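Local coordinates for pyrethroid hydrolase (PDB 5Y5R), which catalyses the hydrolysis of pyrethroid insecticides, splitting the ester of substrates such as cypermethrin and permethrin into an alcohol and a cyclopropanecarboxylic acid, at residues 52-55 with 56-60; 109-112 with 113-116; 147-150 with 151-155; 203-207 with 208-212. All coordinates share one frame; numbering follows the deposited sequence.

The four contacts follow one another along the chain, each joining neighbouring turns of a helix, or a helix to the loop that leads into it, and three of them reach the pocket that holds the pyrethroid 8NL. Contact 2 contributes V116, contact 3 contributes L151 and F155, and contact 4 contributes V204. Contacts 3 and 4 meet directly, with F155 CD1 lying 3.7 Å from V204 CG2, whereas contacts 2 and 4 touch lightly, F115 O lying 4.2 Å from V209 CG1. Contact 1 stands apart, its centre about 27 Å from that of contact 4 on the opposite side of the molecule, with the side chain of Y57 about 9 Å from the ligand.

Contact 1 (52-55 with 56-60); sequences VDME and HYTRP
The imidazole of H56 turns back along the chain and takes the backbone N-H of V52 on ND1, a 3.0 Å bond from V52 N to H56 ND1 with the donor lying in the ring plane. With its CG anti to the backbone N (chi1 -175°), H56 swings its ring back toward V52, where V52 CG2 also rests against ND1. D53, the N-cap of helix 54-57, holds the main-chain end of the same residue: its OD1 accepts from H56 N at 3.2 Å, nearly in line with its C-O bond, and its backbone O accepts from Y57 N. H56 is thus gripped at both its amide and its ring, and an alanine here would probably leave V52 N without its acceptor and the turn before the helix less firmly held. M54, a selenomethionine, is bent at chi2 and chi3 and runs alongside Y57, its SE 4.0 Å from Y57 CD2 in an oblique Met-aromatic contact. Where the helix ends, M54 O receives both T58 N and T58 OG1, which approach from opposite faces of the carbonyl plane; OG1 is the nearer, 2.5 Å from M54 O. On the exposed side E55 OE1 forms a salt bridge with R59 NH1 at 3.2 Å, the carboxylate and guanidinium planes 48° apart. M54, E55 and T58 lean on W86 of helix 80-90, while the hydroxyl of Y57 bonds to H41 and Q174, and helix 59-67 carries the chain onward toward strand 71-77.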
loop_
_atom_site.group_PDB
_atom_site.type_symbol
_atom_site.label_atom_id
_atom_site.label_comp_id
_atom_site.label_asym_id
_atom_site.label_seq_id
_atom_site.Cartn_x
_atom_site.Cartn_y
_atom_site.Cartn_z
ATOM N N VAL A 52 -12.558 -4.753 12.735
ATOM C CA VAL A 52 -13.860 -5.331 12.445
ATOM C C VAL A 52 -14.069 -5.522 10.950
ATOM O O VAL A 52 -14.369 -6.628 10.491
ATOM C CB VAL A 52 -14.959 -4.439 13.032
ATOM C CG1 VAL A 52 -16.287 -5.041 12.678
ATOM C CG2 VAL A 52 -14.764 -4.300 14.542
ATOM N N ASP A 53 -13.863 -4.475 10.167
ATOM C CA ASP A 53 -14.067 -4.527 8.724
ATOM C C ASP A 53 -13.261 -3.377 8.119
ATOM O O ASP A 53 -12.490 -2.709 8.817
ATOM C CB ASP A 53 -15.566 -4.514 8.374
ATOM C CG ASP A 53 -16.286 -3.259 8.842
ATOM O OD1 ASP A 53 -15.627 -2.312 9.308
ATOM O OD2 ASP A 53 -17.537 -3.217 8.730
HETATM N N MSE A 54 -13.401 -3.163 6.818
HETATM C CA MSE A 54 -12.527 -2.207 6.152
HETATM C C MSE A 54 -12.820 -0.772 6.532
HETATM O O MSE A 54 -11.904 0.034 6.614
HETATM C CB MSE A 54 -12.619 -2.364 4.638
HETATM C CG MSE A 54 -11.866 -3.604 4.149
HETATM SE SE MSE A 54 -9.940 -3.449 4.388
HETATM C CE MSE A 54 -9.520 -2.323 2.787
ATOM N N GLU A 55 -14.101 -0.455 6.708
ATOM C CA GLU A 55 -14.462 0.874 7.176
ATOM C C GLU A 55 -13.734 1.174 8.469
ATOM O O GLU A 55 -13.247 2.291 8.675
ATOM C CB GLU A 55 -15.980 0.980 7.401
ATOM C CG GLU A 55 -16.451 2.396 7.837
ATOM C CD GLU A 55 -16.134 2.730 9.300
ATOM O OE1 GLU A 55 -16.048 1.777 10.107
ATOM O OE2 GLU A 55 -15.885 3.930 9.624
ATOM N N HIS A 56 -13.631 0.160 9.339
ATOM C CA HIS A 56 -12.897 0.283 10.592
ATOM C C HIS A 56 -11.398 0.358 10.359
ATOM O O HIS A 56 -10.706 1.174 10.977
ATOM C CB HIS A 56 -13.209 -0.912 11.490
ATOM C CG HIS A 56 -12.599 -0.810 12.850
ATOM N ND1 HIS A 56 -12.293 -1.920 13.608
ATOM C CD2 HIS A 56 -12.246 0.265 13.593
ATOM C CE1 HIS A 56 -11.771 -1.533 14.758
ATOM N NE2 HIS A 56 -11.733 -0.211 14.774
ATOM N N TYR A 57 -10.874 -0.549 9.517
ATOM C CA TYR A 57 -9.442 -0.589 9.221
ATOM C C TYR A 57 -8.956 0.748 8.662
ATOM O O TYR A 57 -7.878 1.223 9.032
ATOM C CB TYR A 57 -9.150 -1.723 8.211
ATOM C CG TYR A 57 -7.693 -2.146 8.073
ATOM C CD1 TYR A 57 -6.967 -2.572 9.182
ATOM C CD2 TYR A 57 -7.061 -2.199 6.827
ATOM C CE1 TYR A 57 -5.663 -2.954 9.073
ATOM C CE2 TYR A 57 -5.725 -2.608 6.720
ATOM C CZ TYR A 57 -5.039 -2.963 7.844
ATOM O OH TYR A 57 -3.729 -3.400 7.745
ATOM N N THR A 58 -9.736 1.367 7.774
ATOM C CA THR A 58 -9.287 2.543 7.040
ATOM C C THR A 58 -9.701 3.846 7.717
ATOM O O THR A 58 -9.482 4.931 7.155
ATOM C CB THR A 58 -9.828 2.513 5.606
ATOM O OG1 THR A 58 -11.242 2.256 5.587
ATOM C CG2 THR A 58 -9.164 1.382 4.845
ATOM N N ARG A 59 -10.249 3.770 8.927
ATOM C CA ARG A 59 -10.849 4.959 9.527
ATOM C C ARG A 59 -9.827 6.029 9.911
ATOM O O ARG A 59 -10.140 7.224 9.801
ATOM C CB ARG A 59 -11.696 4.543 10.746
ATOM C CG ARG A 59 -12.561 5.651 11.350
ATOM C CD ARG A 59 -13.788 5.062 12.034
ATOM N NE ARG A 59 -13.525 4.280 13.243
ATOM C CZ ARG A 59 -14.351 3.338 13.700
ATOM N NH1 ARG A 59 -15.470 3.044 13.025
ATOM N NH2 ARG A 59 -14.055 2.673 14.814
ATOM N N PRO A 60 -8.592 5.683 10.286
ATOM C CA PRO A 60 -7.594 6.746 10.467
ATOM C C PRO A 60 -7.355 7.600 9.232
ATOM O O PRO A 60 -6.983 8.763 9.379
ATOM C CB PRO A 60 -6.336 5.978 10.886
ATOM C CG PRO A 60 -6.849 4.767 11.555
ATOM C CD PRO A 60 -8.132 4.409 10.878
#

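Contact 2 (109-112 with 113-116); sequences GVTP and ETFV
V110 lays its CG1 methyl against the side chain of T114, 3.3 Å from the hydroxyl oxygen T114 OG1, the two side chains crossing at about a right angle. The same methyl reaches F115 CE2 at 4.3 Å, while T114 CG2 sits over the centre of one face of the F115 ring, so V110, T114 and F115 pack together at the start of helix 113-116. Beside them, T111 OG1 lies between its own backbone N and carbonyl carbon (chi1 62°), which turns the hydroxyl toward E113 and brings it 3.1 Å from E113 CG. An alanine in place of E113 lacks CG and the carboxylate, and would probably leave the T111 hydroxyl without the methylene it rests against. The backbone closes the turn: T114 N donates to T111 O at 3.1 Å, and F115 N to P112 O at 3.0 Å, each donor standing well above the plane of the carbonyl it meets. F115 goes on to pack against M213 and E216 of helix 207-216. The chemistry is therefore divided: backbone amides meet the carbonyls of T111 and P112, and side-chain carbon covers the turn whose last residue, V116, touches the bound pyrethroid.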
loop_
_atom_site.group_PDB
_atom_site.type_symbol
_atom_site.label_atom_id
_atom_site.label_comp_id
_atom_site.label_asym_id
_atom_site.label_seq_id
_atom_site.Cartn_x
_atom_site.Cartn_y
_atom_site.Cartn_z
ATOM N N GLY A 109 -14.796 -5.807 -7.387
ATOM C CA GLY A 109 -15.358 -7.119 -7.137
ATOM C C GLY A 109 -14.350 -8.228 -6.966
ATOM O O GLY A 109 -14.748 -9.385 -6.751
ATOM N N VAL A 110 -13.063 -7.923 -7.071
ATOM C CA VAL A 110 -11.991 -8.902 -6.966
ATOM C C VAL A 110 -11.284 -8.682 -5.644
ATOM O O VAL A 110 -11.029 -7.535 -5.256
ATOM C CB VAL A 110 -11.007 -8.796 -8.141
ATOM C CG1 VAL A 110 -9.992 -9.949 -8.108
ATOM C CG2 VAL A 110 -11.784 -8.849 -9.412
ATOM N N THR A 111 -11.018 -9.760 -4.938
ATOM C CA THR A 111 -10.307 -9.569 -3.682
ATOM C C THR A 111 -8.818 -9.722 -3.898
ATOM O O THR A 111 -8.378 -10.371 -4.853
ATOM C CB THR A 111 -10.772 -10.588 -2.646
ATOM O OG1 THR A 111 -10.459 -11.880 -3.147
ATOM C CG2 THR A 111 -12.254 -10.489 -2.464
ATOM N N PRO A 112 -8.011 -9.155 -3.003
ATOM C CA PRO A 112 -6.557 -9.334 -3.108
ATOM C C PRO A 112 -6.115 -10.779 -3.126
ATOM O O PRO A 112 -5.064 -11.071 -3.713
ATOM C CB PRO A 112 -6.040 -8.599 -1.867
ATOM C CG PRO A 112 -7.074 -7.576 -1.601
ATOM C CD PRO A 112 -8.368 -8.164 -1.965
ATOM N N GLU A 113 -6.865 -11.700 -2.497
ATOM C CA GLU A 113 -6.374 -13.079 -2.445
ATOM C C GLU A 113 -6.210 -13.667 -3.849
ATOM O O GLU A 113 -5.359 -14.541 -4.041
ATOM C CB GLU A 113 -7.277 -13.991 -1.586
ATOM C CG GLU A 113 -8.673 -13.527 -1.292
ATOM C CD GLU A 113 -9.400 -14.419 -0.305
ATOM O OE1 GLU A 113 -8.928 -15.554 -0.060
ATOM O OE2 GLU A 113 -10.469 -14.003 0.204
ATOM N N THR A 114 -6.939 -13.141 -4.858
ATOM C CA THR A 114 -6.772 -13.595 -6.243
ATOM C C THR A 114 -5.320 -13.579 -6.690
ATOM O O THR A 114 -4.855 -14.508 -7.354
ATOM C CB THR A 114 -7.582 -12.721 -7.224
ATOM O OG1 THR A 114 -8.989 -12.868 -6.994
ATOM C CG2 THR A 114 -7.240 -13.038 -8.694
ATOM N N PHE A 115 -4.575 -12.542 -6.323
ATOM C CA PHE A 115 -3.216 -12.410 -6.829
ATOM C C PHE A 115 -2.140 -12.915 -5.885
ATOM O O PHE A 115 -0.986 -13.049 -6.301
ATOM C CB PHE A 115 -2.985 -10.944 -7.203
ATOM C CG PHE A 115 -3.850 -10.507 -8.340
ATOM C CD1 PHE A 115 -3.537 -10.866 -9.630
ATOM C CD2 PHE A 115 -5.012 -9.799 -8.099
ATOM C CE1 PHE A 115 -4.315 -10.482 -10.667
ATOM C CE2 PHE A 115 -5.814 -9.432 -9.129
ATOM C CZ PHE A 115 -5.470 -9.788 -10.426
ATOM N N VAL A 116 -2.493 -13.179 -4.631
ATOM C CA VAL A 116 -1.561 -13.737 -3.653
ATOM C C VAL A 116 -1.505 -15.246 -3.748
ATOM O O VAL A 116 -0.437 -15.854 -3.621
ATOM C CB VAL A 116 -1.981 -13.275 -2.249
ATOM C CG1 VAL A 116 -1.325 -14.125 -1.179
ATOM C CG2 VAL A 116 -1.638 -11.778 -2.081
#

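Contact 3 (147-150 with 151-155); sequences RLER and LREVF. With 8NL ((2-methyl-3-phenyl-phenyl)methyl (1~{S})-3-[(~{E})-2-chloranyl-3,3,3-tris(fluoranyl)prop-1-enyl]-2,2-dimethyl-cyclopropane-1-carboxylate), chain G.
E149 and R152 run side by side on the solvent face, and R152 grips the carboxylate side-on, NE to E149 OE1 at 3.1 Å and NH2 to E149 OE2 at 3.0 Å. Both oxygens are met on their syn sides and lie close to the guanidinium plane, a fork made possible by the bend of R152 at chi3 (66°). R150, bent at chi2 (68°), forms a salt bridge through NH1 with E153 OE2, modelled so short that its exact geometry is doubtful, while V154 CG2 covers the centre of one face of its guanidinium. E149 OE2 and E153 OE1 come within 3.4 Å of each other, a closeness of like charges that the two arginines probably relieve. Both salt bridges join residues three apart along helix 148-155; in this alpha/beta hydrolase L151 and F155 of the helix line part of the pocket that holds the bound pyrethroid. On that inner side the contacts are apolar and close. L151 CD2 approaches 8NL C11 at 3.7 Å, and the F155 ring receives 8NL C12 over one face, offset toward the rim, with F155 CB 3.6 Å from 8NL C5. L131 of helix 126-131 packs against L151 and V154, whereas L148, exposed, touches L151 through a single methyl pair, L148 CD2 to L151 CD1 at 4.0 Å.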
loop_
_atom_site.group_PDB
_atom_site.type_symbol
_atom_site.label_atom_id
_atom_site.label_comp_id
_atom_site.label_asym_id
_atom_site.label_seq_id
_atom_site.Cartn_x
_atom_site.Cartn_y
_atom_site.Cartn_z
ATOM N N ARG A 147 13.418 -17.761 10.363
ATOM C CA ARG A 147 14.240 -17.490 9.183
ATOM C C ARG A 147 14.499 -15.977 9.023
ATOM O O ARG A 147 14.101 -15.343 8.044
ATOM C CB ARG A 147 13.587 -18.110 7.946
ATOM C CG ARG A 147 13.670 -19.651 7.957
ATOM C CD ARG A 147 12.965 -20.206 6.724
ATOM N NE ARG A 147 11.527 -20.178 6.958
ATOM C CZ ARG A 147 10.620 -20.167 5.989
ATOM N NH1 ARG A 147 11.033 -20.157 4.731
ATOM N NH2 ARG A 147 9.317 -20.123 6.280
ATOM N N LEU A 148 15.250 -15.408 9.971
ATOM C CA LEU A 148 15.412 -13.951 10.025
ATOM C C LEU A 148 16.110 -13.401 8.782
ATOM O O LEU A 148 15.640 -12.433 8.175
ATOM C CB LEU A 148 16.208 -13.585 11.279
ATOM C CG LEU A 148 15.402 -14.063 12.490
ATOM C CD1 LEU A 148 16.105 -13.819 13.851
ATOM C CD2 LEU A 148 14.009 -13.455 12.447
ATOM N N GLU A 149 17.239 -13.996 8.395
ATOM C CA GLU A 149 17.977 -13.485 7.242
ATOM C C GLU A 149 17.146 -13.612 5.975
ATOM O O GLU A 149 17.196 -12.742 5.101
ATOM C CB GLU A 149 19.310 -14.218 7.087
ATOM C CG GLU A 149 20.136 -13.885 5.816
ATOM C CD GLU A 149 20.503 -12.394 5.676
ATOM O OE1 GLU A 149 20.313 -11.634 6.637
ATOM O OE2 GLU A 149 20.996 -11.988 4.599
ATOM N N ARG A 150 16.400 -14.714 5.840
ATOM C CA ARG A 150 15.472 -14.830 4.719
ATOM C C ARG A 150 14.442 -13.706 4.738
ATOM O O ARG A 150 14.100 -13.146 3.690
ATOM C CB ARG A 150 14.767 -16.184 4.775
ATOM C CG ARG A 150 14.133 -16.593 3.506
ATOM C CD ARG A 150 15.169 -16.882 2.457
ATOM N NE ARG A 150 14.537 -17.033 1.152
ATOM C CZ ARG A 150 14.967 -16.420 0.057
ATOM N NH1 ARG A 150 16.044 -15.666 0.134
ATOM N NH2 ARG A 150 14.338 -16.579 -1.096
ATOM N N LEU A 151 13.909 -13.384 5.923
ATOM C CA LEU A 151 12.925 -12.317 6.027
ATOM C C LEU A 151 13.516 -10.999 5.587
ATOM O O LEU A 151 12.850 -10.214 4.900
ATOM C CB LEU A 151 12.400 -12.172 7.459
ATOM C CG LEU A 151 11.504 -13.251 8.031
ATOM C CD1 LEU A 151 11.274 -13.005 9.537
ATOM C CD2 LEU A 151 10.187 -13.265 7.250
ATOM N N ARG A 152 14.760 -10.728 6.005
ATOM C CA ARG A 152 15.424 -9.474 5.653
ATOM C C ARG A 152 15.696 -9.393 4.159
ATOM O O ARG A 152 15.348 -8.397 3.500
ATOM C CB ARG A 152 16.753 -9.336 6.392
ATOM C CG ARG A 152 17.412 -7.954 6.152
ATOM C CD ARG A 152 18.905 -7.993 6.400
ATOM N NE ARG A 152 19.675 -8.832 5.469
ATOM C CZ ARG A 152 20.101 -8.425 4.266
ATOM N NH1 ARG A 152 19.841 -7.188 3.853
ATOM N NH2 ARG A 152 20.828 -9.222 3.496
ATOM N N GLU A 153 16.330 -10.433 3.608
ATOM C CA GLU A 153 16.740 -10.338 2.214
ATOM C C GLU A 153 15.553 -10.318 1.273
ATOM O O GLU A 153 15.702 -9.846 0.141
ATOM C CB GLU A 153 17.684 -11.459 1.799
ATOM C CG GLU A 153 17.169 -12.831 1.973
ATOM C CD GLU A 153 18.266 -13.868 1.880
ATOM O OE1 GLU A 153 19.467 -13.534 1.996
ATOM O OE2 GLU A 153 17.928 -15.029 1.635
ATOM N N VAL A 154 14.405 -10.859 1.691
ATOM C CA VAL A 154 13.192 -10.894 0.860
ATOM C C VAL A 154 12.399 -9.592 0.959
ATOM O O VAL A 154 12.014 -9.003 -0.061
ATOM C CB VAL A 154 12.325 -12.113 1.232
ATOM C CG1 VAL A 154 10.988 -12.042 0.632
ATOM C CG2 VAL A 154 13.000 -13.403 0.783
ATOM N N PHE A 155 12.074 -9.165 2.182
ATOM C CA PHE A 155 11.235 -7.997 2.399
ATOM C C PHE A 155 11.983 -6.692 2.655
ATOM O O PHE A 155 11.417 -5.638 2.376
ATOM C CB PHE A 155 10.314 -8.232 3.591
ATOM C CG PHE A 155 9.256 -9.265 3.362
ATOM C CD1 PHE A 155 8.053 -8.915 2.777
ATOM C CD2 PHE A 155 9.454 -10.593 3.769
ATOM C CE1 PHE A 155 7.051 -9.843 2.612
ATOM C CE2 PHE A 155 8.456 -11.548 3.571
ATOM C CZ PHE A 155 7.248 -11.159 2.998
HETATM C C 8NL G . 5.438 -7.822 5.606
HETATM C C8 8NL G . 8.318 -7.273 8.410
HETATM C C9 8NL G . 8.672 -8.054 9.506
HETATM C C10 8NL G . 8.863 -9.421 9.358
HETATM C C11 8NL G . 8.688 -9.950 8.081
HETATM C C12 8NL G . 8.336 -9.148 6.995
HETATM C C13 8NL G . 4.979 -5.721 3.452
HETATM O O 8NL G . 4.539 -6.850 2.659
HETATM CL CL 8NL G . 1.122 -12.714 0.423
HETATM C C21 8NL G . 1.488 -11.118 1.082
HETATM C C22 8NL G . 1.760 -11.021 2.564
HETATM F F2 8NL G . 3.058 -10.838 2.732
HETATM F F1 8NL G . 1.086 -10.052 3.154
HETATM F F 8NL G . 1.392 -12.163 3.106
HETATM C C20 8NL G . 1.566 -10.066 0.266
HETATM C C16 8NL G . 1.845 -8.676 0.795
HETATM C C17 8NL G . 2.196 -7.825 -0.421
HETATM C C18 8NL G . 0.814 -7.188 -0.397
HETATM C C19 8NL G . 2.497 -8.648 -1.684
HETATM C C15 8NL G . 3.206 -7.987 0.751
HETATM C C14 8NL G . 3.287 -6.925 1.851
HETATM O O1 8NL G . 2.315 -6.207 2.094
HETATM C C2 8NL G . 6.259 -5.866 4.291
HETATM C C3 8NL G . 7.254 -4.929 4.040
HETATM C C4 8NL G . 8.468 -4.935 4.726
HETATM C C5 8NL G . 8.697 -5.875 5.727
HETATM C C6 8NL G . 7.740 -6.838 6.023
HETATM C C1 8NL G . 6.509 -6.823 5.308
HETATM C C7 8NL G . 8.126 -7.792 7.142
#

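Contact 4 (203-207 with 208-212); sequences VVLPI and AVQRQ
This is a local contact at the start of a helix, where the loop after strand 194-199 enters helix 207-216. Its polar centre is Q210, whose side chain, extended beyond CG, reaches back to the loop and donates from NE2 to L205 O at 2.7 Å, the oxygen standing somewhat off the amide plane. With CG beside the backbone N (chi1 -72°), the chain points toward that carbonyl, and the other atom of the amide, OE1, accepts from A199 N, so the group is held at both its polar atoms. Q210 N donates to P206 O, almost straight. Around this polar core the hydrocarbon is close: L205 CD1 presses on V209 CG1 at 3.4 Å, tighter than usual for two methyl groups, and L205 CD2 lies against Q210 CG. P206 and V209 run side by side, P206 CD to V209 CG2 at 4.0 Å. On the outer side I207 CG1 rests over one face of the R211 guanidinium, 3.4 Å from R211 NE, which is salt-bridged to E198. D202, probably the acid of the charge relay, accepts from L205 N through OD1, and V204 lines the pocket beside H230. Such an acid-bearing loop between a core strand and the helix that follows is a hallmark of the alpha/beta-hydrolase catalytic site.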
loop_
_atom_site.group_PDB
_atom_site.type_symbol
_atom_site.label_atom_id
_atom_site.label_comp_id
_atom_site.label_asym_id
_atom_site.label_seq_id
_atom_site.Cartn_x
_atom_site.Cartn_y
_atom_site.Cartn_z
ATOM N N VAL A 203 10.607 -9.319 -5.404
ATOM C CA VAL A 203 10.406 -10.766 -5.352
ATOM C C VAL A 203 9.274 -11.181 -4.423
ATOM O O VAL A 203 8.851 -12.355 -4.472
ATOM C CB VAL A 203 11.698 -11.519 -4.971
ATOM C CG1 VAL A 203 12.797 -11.286 -6.018
ATOM C CG2 VAL A 203 12.144 -11.188 -3.546
ATOM N N VAL A 204 8.780 -10.280 -3.580
ATOM C CA VAL A 204 7.539 -10.512 -2.846
ATOM C C VAL A 204 6.371 -10.508 -3.821
ATOM O O VAL A 204 5.686 -11.520 -4.026
ATOM C CB VAL A 204 7.372 -9.417 -1.777
ATOM C CG1 VAL A 204 6.031 -9.496 -1.054
ATOM C CG2 VAL A 204 8.539 -9.440 -0.815
ATOM N N LEU A 205 6.219 -9.399 -4.530
ATOM C CA LEU A 205 5.201 -9.232 -5.551
ATOM C C LEU A 205 5.907 -9.095 -6.899
ATOM O O LEU A 205 6.389 -8.002 -7.237
ATOM C CB LEU A 205 4.354 -8.000 -5.251
ATOM C CG LEU A 205 3.270 -7.677 -6.268
ATOM C CD1 LEU A 205 2.246 -8.745 -6.212
ATOM C CD2 LEU A 205 2.671 -6.359 -5.919
ATOM N N PRO A 206 6.039 -10.179 -7.667
ATOM C CA PRO A 206 6.873 -10.158 -8.880
ATOM C C PRO A 206 6.335 -9.193 -9.933
ATOM O O PRO A 206 5.140 -8.889 -9.983
ATOM C CB PRO A 206 6.817 -11.616 -9.371
ATOM C CG PRO A 206 6.409 -12.411 -8.144
ATOM C CD PRO A 206 5.519 -11.524 -7.359
ATOM N N ILE A 207 7.241 -8.665 -10.755
ATOM C CA ILE A 207 6.811 -7.677 -11.756
ATOM C C ILE A 207 5.771 -8.260 -12.704
ATOM O O ILE A 207 4.900 -7.547 -13.182
ATOM C CB ILE A 207 8.016 -7.125 -12.540
ATOM C CG1 ILE A 207 7.582 -5.915 -13.385
ATOM C CG2 ILE A 207 8.562 -8.202 -13.407
ATOM C CD1 ILE A 207 6.881 -4.864 -12.588
ATOM N N ALA A 208 5.805 -9.567 -12.954
ATOM C CA ALA A 208 4.768 -10.191 -13.778
ATOM C C ALA A 208 3.396 -10.050 -13.137
ATOM O O ALA A 208 2.398 -9.818 -13.828
ATOM C CB ALA A 208 5.097 -11.651 -14.024
ATOM N N VAL A 209 3.317 -10.234 -11.809
ATOM C CA VAL A 209 2.042 -10.076 -11.117
ATOM C C VAL A 209 1.613 -8.624 -11.090
ATOM O O VAL A 209 0.428 -8.305 -11.241
ATOM C CB VAL A 209 2.148 -10.642 -9.698
ATOM C CG1 VAL A 209 0.885 -10.340 -8.949
ATOM C CG2 VAL A 209 2.350 -12.125 -9.799
ATOM N N GLN A 210 2.558 -7.735 -10.816
ATOM C CA GLN A 210 2.290 -6.311 -10.875
ATOM C C GLN A 210 1.679 -5.946 -12.208
ATOM O O GLN A 210 0.634 -5.290 -12.264
ATOM C CB GLN A 210 3.583 -5.539 -10.646
ATOM C CG GLN A 210 4.074 -5.599 -9.222
ATOM C CD GLN A 210 5.414 -4.958 -9.067
ATOM O OE1 GLN A 210 5.555 -3.722 -9.187
ATOM N NE2 GLN A 210 6.428 -5.786 -8.848
ATOM N N ARG A 211 2.321 -6.372 -13.301
ATOM C CA ARG A 211 1.823 -5.983 -14.624
ATOM C C ARG A 211 0.507 -6.674 -14.966
ATOM O O ARG A 211 -0.292 -6.131 -15.740
ATOM C CB ARG A 211 2.874 -6.262 -15.714
ATOM C CG ARG A 211 4.126 -5.386 -15.602
ATOM C CD ARG A 211 5.337 -5.802 -16.444
ATOM N NE ARG A 211 6.379 -4.776 -16.331
ATOM C CZ ARG A 211 7.641 -4.852 -16.762
ATOM N NH1 ARG A 211 8.461 -3.831 -16.537
ATOM N NH2 ARG A 211 8.104 -5.915 -17.391
ATOM N N GLN A 212 0.273 -7.866 -14.407
ATOM C CA GLN A 212 -0.980 -8.573 -14.633
ATOM C C GLN A 212 -2.129 -7.842 -13.966
ATOM O O GLN A 212 -3.230 -7.737 -14.523
ATOM C CB GLN A 212 -0.841 -10.014 -14.116
ATOM C CG GLN A 212 -1.986 -10.935 -14.473
ATOM C CD GLN A 212 -1.989 -11.260 -15.950
ATOM O OE1 GLN A 212 -0.931 -11.483 -16.546
ATOM N NE2 GLN A 212 -3.171 -11.297 -16.545
#